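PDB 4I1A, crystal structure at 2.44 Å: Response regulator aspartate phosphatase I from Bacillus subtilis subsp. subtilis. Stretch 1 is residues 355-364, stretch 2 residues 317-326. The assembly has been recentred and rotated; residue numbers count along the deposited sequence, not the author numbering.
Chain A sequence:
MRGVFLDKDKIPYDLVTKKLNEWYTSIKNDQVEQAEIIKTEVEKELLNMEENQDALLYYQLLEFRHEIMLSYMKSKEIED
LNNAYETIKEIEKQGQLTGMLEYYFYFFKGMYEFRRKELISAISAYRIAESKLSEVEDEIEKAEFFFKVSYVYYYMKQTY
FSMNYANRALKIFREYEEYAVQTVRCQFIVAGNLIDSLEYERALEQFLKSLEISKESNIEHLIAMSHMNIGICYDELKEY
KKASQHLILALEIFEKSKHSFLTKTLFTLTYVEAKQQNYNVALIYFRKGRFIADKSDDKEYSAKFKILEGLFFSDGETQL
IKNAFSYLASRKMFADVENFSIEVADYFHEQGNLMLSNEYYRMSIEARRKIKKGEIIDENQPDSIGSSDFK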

# COMPACT_ATOMS: atom_id res chain seq x y z
N MET A 355 24.96 18.22 1.95
CA MET A 355 24.59 18.55 3.32
C MET A 355 23.11 18.24 3.54
O MET A 355 22.73 17.57 4.52
CB MET A 355 24.91 20.02 3.62
CG MET A 355 25.47 20.26 5.00
SD MET A 355 26.03 21.95 5.18
CE MET A 355 25.58 22.28 6.88
N LEU A 356 22.27 18.69 2.61
CA LEU A 356 20.84 18.42 2.68
C LEU A 356 20.58 16.93 2.56
O LEU A 356 19.77 16.36 3.29
CB LEU A 356 20.11 19.13 1.54
CG LEU A 356 19.42 20.47 1.80
CD1 LEU A 356 18.88 21.04 0.49
CD2 LEU A 356 18.29 20.30 2.81
N SER A 357 21.27 16.31 1.61
CA SER A 357 21.15 14.88 1.36
C SER A 357 21.49 14.07 2.61
O SER A 357 20.81 13.11 2.93
CB SER A 357 22.07 14.48 0.20
OG SER A 357 21.93 13.12 -0.15
N ASN A 358 22.57 14.46 3.31
CA ASN A 358 22.93 13.80 4.57
C ASN A 358 21.88 13.94 5.66
O ASN A 358 21.61 12.99 6.39
CB ASN A 358 24.28 14.31 5.08
CG ASN A 358 25.44 13.56 4.48
OD1 ASN A 358 25.32 12.90 3.43
ND2 ASN A 358 26.60 13.67 5.12
N GLU A 359 21.30 15.14 5.76
CA GLU A 359 20.25 15.43 6.74
C GLU A 359 19.09 14.47 6.59
O GLU A 359 18.53 14.00 7.57
CB GLU A 359 19.75 16.87 6.61
CG GLU A 359 18.43 17.14 7.31
CD GLU A 359 18.16 18.63 7.51
OE1 GLU A 359 19.05 19.34 8.02
OE2 GLU A 359 17.06 19.09 7.14
N TYR A 360 18.77 14.14 5.35
CA TYR A 360 17.64 13.27 5.08
C TYR A 360 17.97 11.77 5.16
O TYR A 360 17.10 10.96 5.50
CB TYR A 360 16.95 13.67 3.76
CG TYR A 360 16.05 14.87 3.97
CD1 TYR A 360 14.77 14.71 4.52
CD2 TYR A 360 16.48 16.16 3.68
CE1 TYR A 360 13.95 15.78 4.74
CE2 TYR A 360 15.66 17.26 3.89
CZ TYR A 360 14.40 17.06 4.43
OH TYR A 360 13.57 18.12 4.67
N TYR A 361 19.22 11.40 4.89
CA TYR A 361 19.65 10.02 5.15
C TYR A 361 19.62 9.79 6.66
O TYR A 361 19.16 8.73 7.11
CB TYR A 361 21.05 9.71 4.57
CG TYR A 361 21.06 9.56 3.06
CD1 TYR A 361 20.18 8.68 2.41
CD2 TYR A 361 21.95 10.30 2.27
CE1 TYR A 361 20.19 8.55 1.02
CE2 TYR A 361 21.95 10.18 0.88
CZ TYR A 361 21.06 9.30 0.26
OH TYR A 361 21.04 9.17 -1.11
N ARG A 362 20.06 10.79 7.43
CA ARG A 362 20.04 10.71 8.89
C ARG A 362 18.63 10.54 9.39
O ARG A 362 18.38 9.77 10.32
CB ARG A 362 20.64 11.96 9.53
CG ARG A 362 22.16 12.11 9.30
CD ARG A 362 22.77 13.23 10.13
NE ARG A 362 23.91 12.72 10.88
CZ ARG A 362 24.12 12.93 12.17
NH1 ARG A 362 23.27 13.67 12.86
NH2 ARG A 362 25.18 12.40 12.76
N MET A 363 17.69 11.23 8.76
CA MET A 363 16.31 11.16 9.19
C MET A 363 15.71 9.79 8.93
O MET A 363 14.95 9.27 9.75
CB MET A 363 15.46 12.23 8.51
CG MET A 363 14.10 12.39 9.15
SD MET A 363 13.30 13.87 8.58
CE MET A 363 12.84 13.26 7.01
N SER A 364 16.05 9.21 7.78
CA SER A 364 15.60 7.86 7.46
C SER A 364 16.14 6.85 8.47
O SER A 364 15.43 5.90 8.81
CB SER A 364 16.04 7.45 6.05
OG SER A 364 17.46 7.34 5.99
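Stretch 2 317-326: ETQLIKNAFS

Helices that run side by side in the same direction can meet through side chains while their backbones stay well apart, as here. Residues 355-364 are helical throughout, within a helix that extends past both ends of the stretch; stretch 2 is helical over most of its length and its helix continues past S326. The two axes are nearly parallel, 7° apart, and come no closer than 12.9 Å. The register keeps step along both stretches, with L356 opposite T318, Y360 opposite K322 and M363 opposite F325, their CA atoms 9.3 to 9.4 Å apart.

Y360, whose chi1 is m, has the largest area covered by the other stretch, 70 Å²: its OH lies 3.3 Å from CG2 of I321, while its CE1 approaches CD2 of F325 to 3.6 Å. The two aromatic rings meet obliquely, planes at 51° and centroids 5.6 Å apart. M363 then covers one face of the F325 ring, its CE 3.4 Å from the ring centroid in a CH-pi contact. Towards the start of the stretches, packing thins to L356 CD1 against T318 CG2 at 4.3 Å. No hydrogen bond links the two stretches; although Y360 OH lies 3.4 Å from K322 N, the angle is poor, and that amide instead bonds to T318 O within stretch 2.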

# COMPACT_ATOMS: atom_id res chain seq x y z
N GLU A 317 11.50 25.68 -1.82
CA GLU A 317 11.10 25.92 -0.44
C GLU A 317 11.23 24.64 0.39
O GLU A 317 10.26 23.91 0.63
CB GLU A 317 9.71 26.55 -0.36
CG GLU A 317 9.73 28.00 -0.86
CD GLU A 317 8.35 28.62 -0.99
OE1 GLU A 317 7.45 28.25 -0.20
OE2 GLU A 317 8.17 29.47 -1.88
N THR A 318 12.47 24.38 0.81
CA THR A 318 12.81 23.14 1.49
C THR A 318 12.15 23.01 2.85
O THR A 318 11.97 21.90 3.34
CB THR A 318 14.35 22.97 1.62
OG1 THR A 318 14.90 24.09 2.32
CG2 THR A 318 14.99 22.87 0.24
N GLN A 319 11.77 24.13 3.46
CA GLN A 319 11.11 24.05 4.76
C GLN A 319 9.77 23.30 4.66
O GLN A 319 9.35 22.66 5.63
CB GLN A 319 10.95 25.42 5.42
CG GLN A 319 9.88 26.31 4.81
CD GLN A 319 10.35 27.01 3.54
OE1 GLN A 319 11.38 26.66 2.95
NE2 GLN A 319 9.60 28.02 3.12
N LEU A 320 9.14 23.35 3.49
CA LEU A 320 7.90 22.61 3.25
C LEU A 320 8.13 21.10 3.40
O LEU A 320 7.30 20.38 3.94
CB LEU A 320 7.34 22.92 1.86
CG LEU A 320 6.90 24.33 1.47
CD1 LEU A 320 6.72 24.42 -0.05
CD2 LEU A 320 5.62 24.74 2.21
N ILE A 321 9.26 20.63 2.88
CA ILE A 321 9.64 19.22 3.01
C ILE A 321 9.80 18.86 4.49
O ILE A 321 9.22 17.89 4.98
CB ILE A 321 10.95 18.93 2.23
CG1 ILE A 321 10.80 19.35 0.76
CG2 ILE A 321 11.34 17.44 2.35
CD1 ILE A 321 12.11 19.32 -0.02
N LYS A 322 10.58 19.68 5.20
CA LYS A 322 10.79 19.57 6.64
C LYS A 322 9.47 19.52 7.44
O LYS A 322 9.20 18.55 8.15
CB LYS A 322 11.63 20.75 7.13
CG LYS A 322 11.96 20.72 8.61
CD LYS A 322 12.39 22.11 9.11
CE LYS A 322 13.11 21.99 10.45
NZ LYS A 322 13.64 23.30 10.93
N ASN A 323 8.67 20.58 7.32
CA ASN A 323 7.42 20.65 8.07
C ASN A 323 6.49 19.48 7.76
O ASN A 323 5.80 18.97 8.64
CB ASN A 323 6.71 21.97 7.82
CG ASN A 323 7.56 23.17 8.22
OD1 ASN A 323 7.41 24.26 7.67
ND2 ASN A 323 8.48 22.96 9.16
N ALA A 324 6.50 19.02 6.52
CA ALA A 324 5.68 17.88 6.16
C ALA A 324 6.15 16.61 6.89
O ALA A 324 5.32 15.82 7.36
CB ALA A 324 5.71 17.68 4.67
N PHE A 325 7.48 16.42 6.99
CA PHE A 325 8.06 15.30 7.74
C PHE A 325 7.79 15.41 9.23
O PHE A 325 7.59 14.40 9.90
CB PHE A 325 9.58 15.13 7.48
CG PHE A 325 9.89 14.39 6.20
CD1 PHE A 325 9.58 13.05 6.07
CD2 PHE A 325 10.46 15.04 5.12
CE1 PHE A 325 9.85 12.37 4.89
CE2 PHE A 325 10.72 14.37 3.95
CZ PHE A 325 10.42 13.03 3.83
N SER A 326 7.78 16.63 9.74
CA SER A 326 7.37 16.86 11.11
C SER A 326 5.94 16.36 11.29
O SER A 326 5.64 15.67 12.27
CB SER A 326 7.43 18.35 11.47
OG SER A 326 8.76 18.80 11.60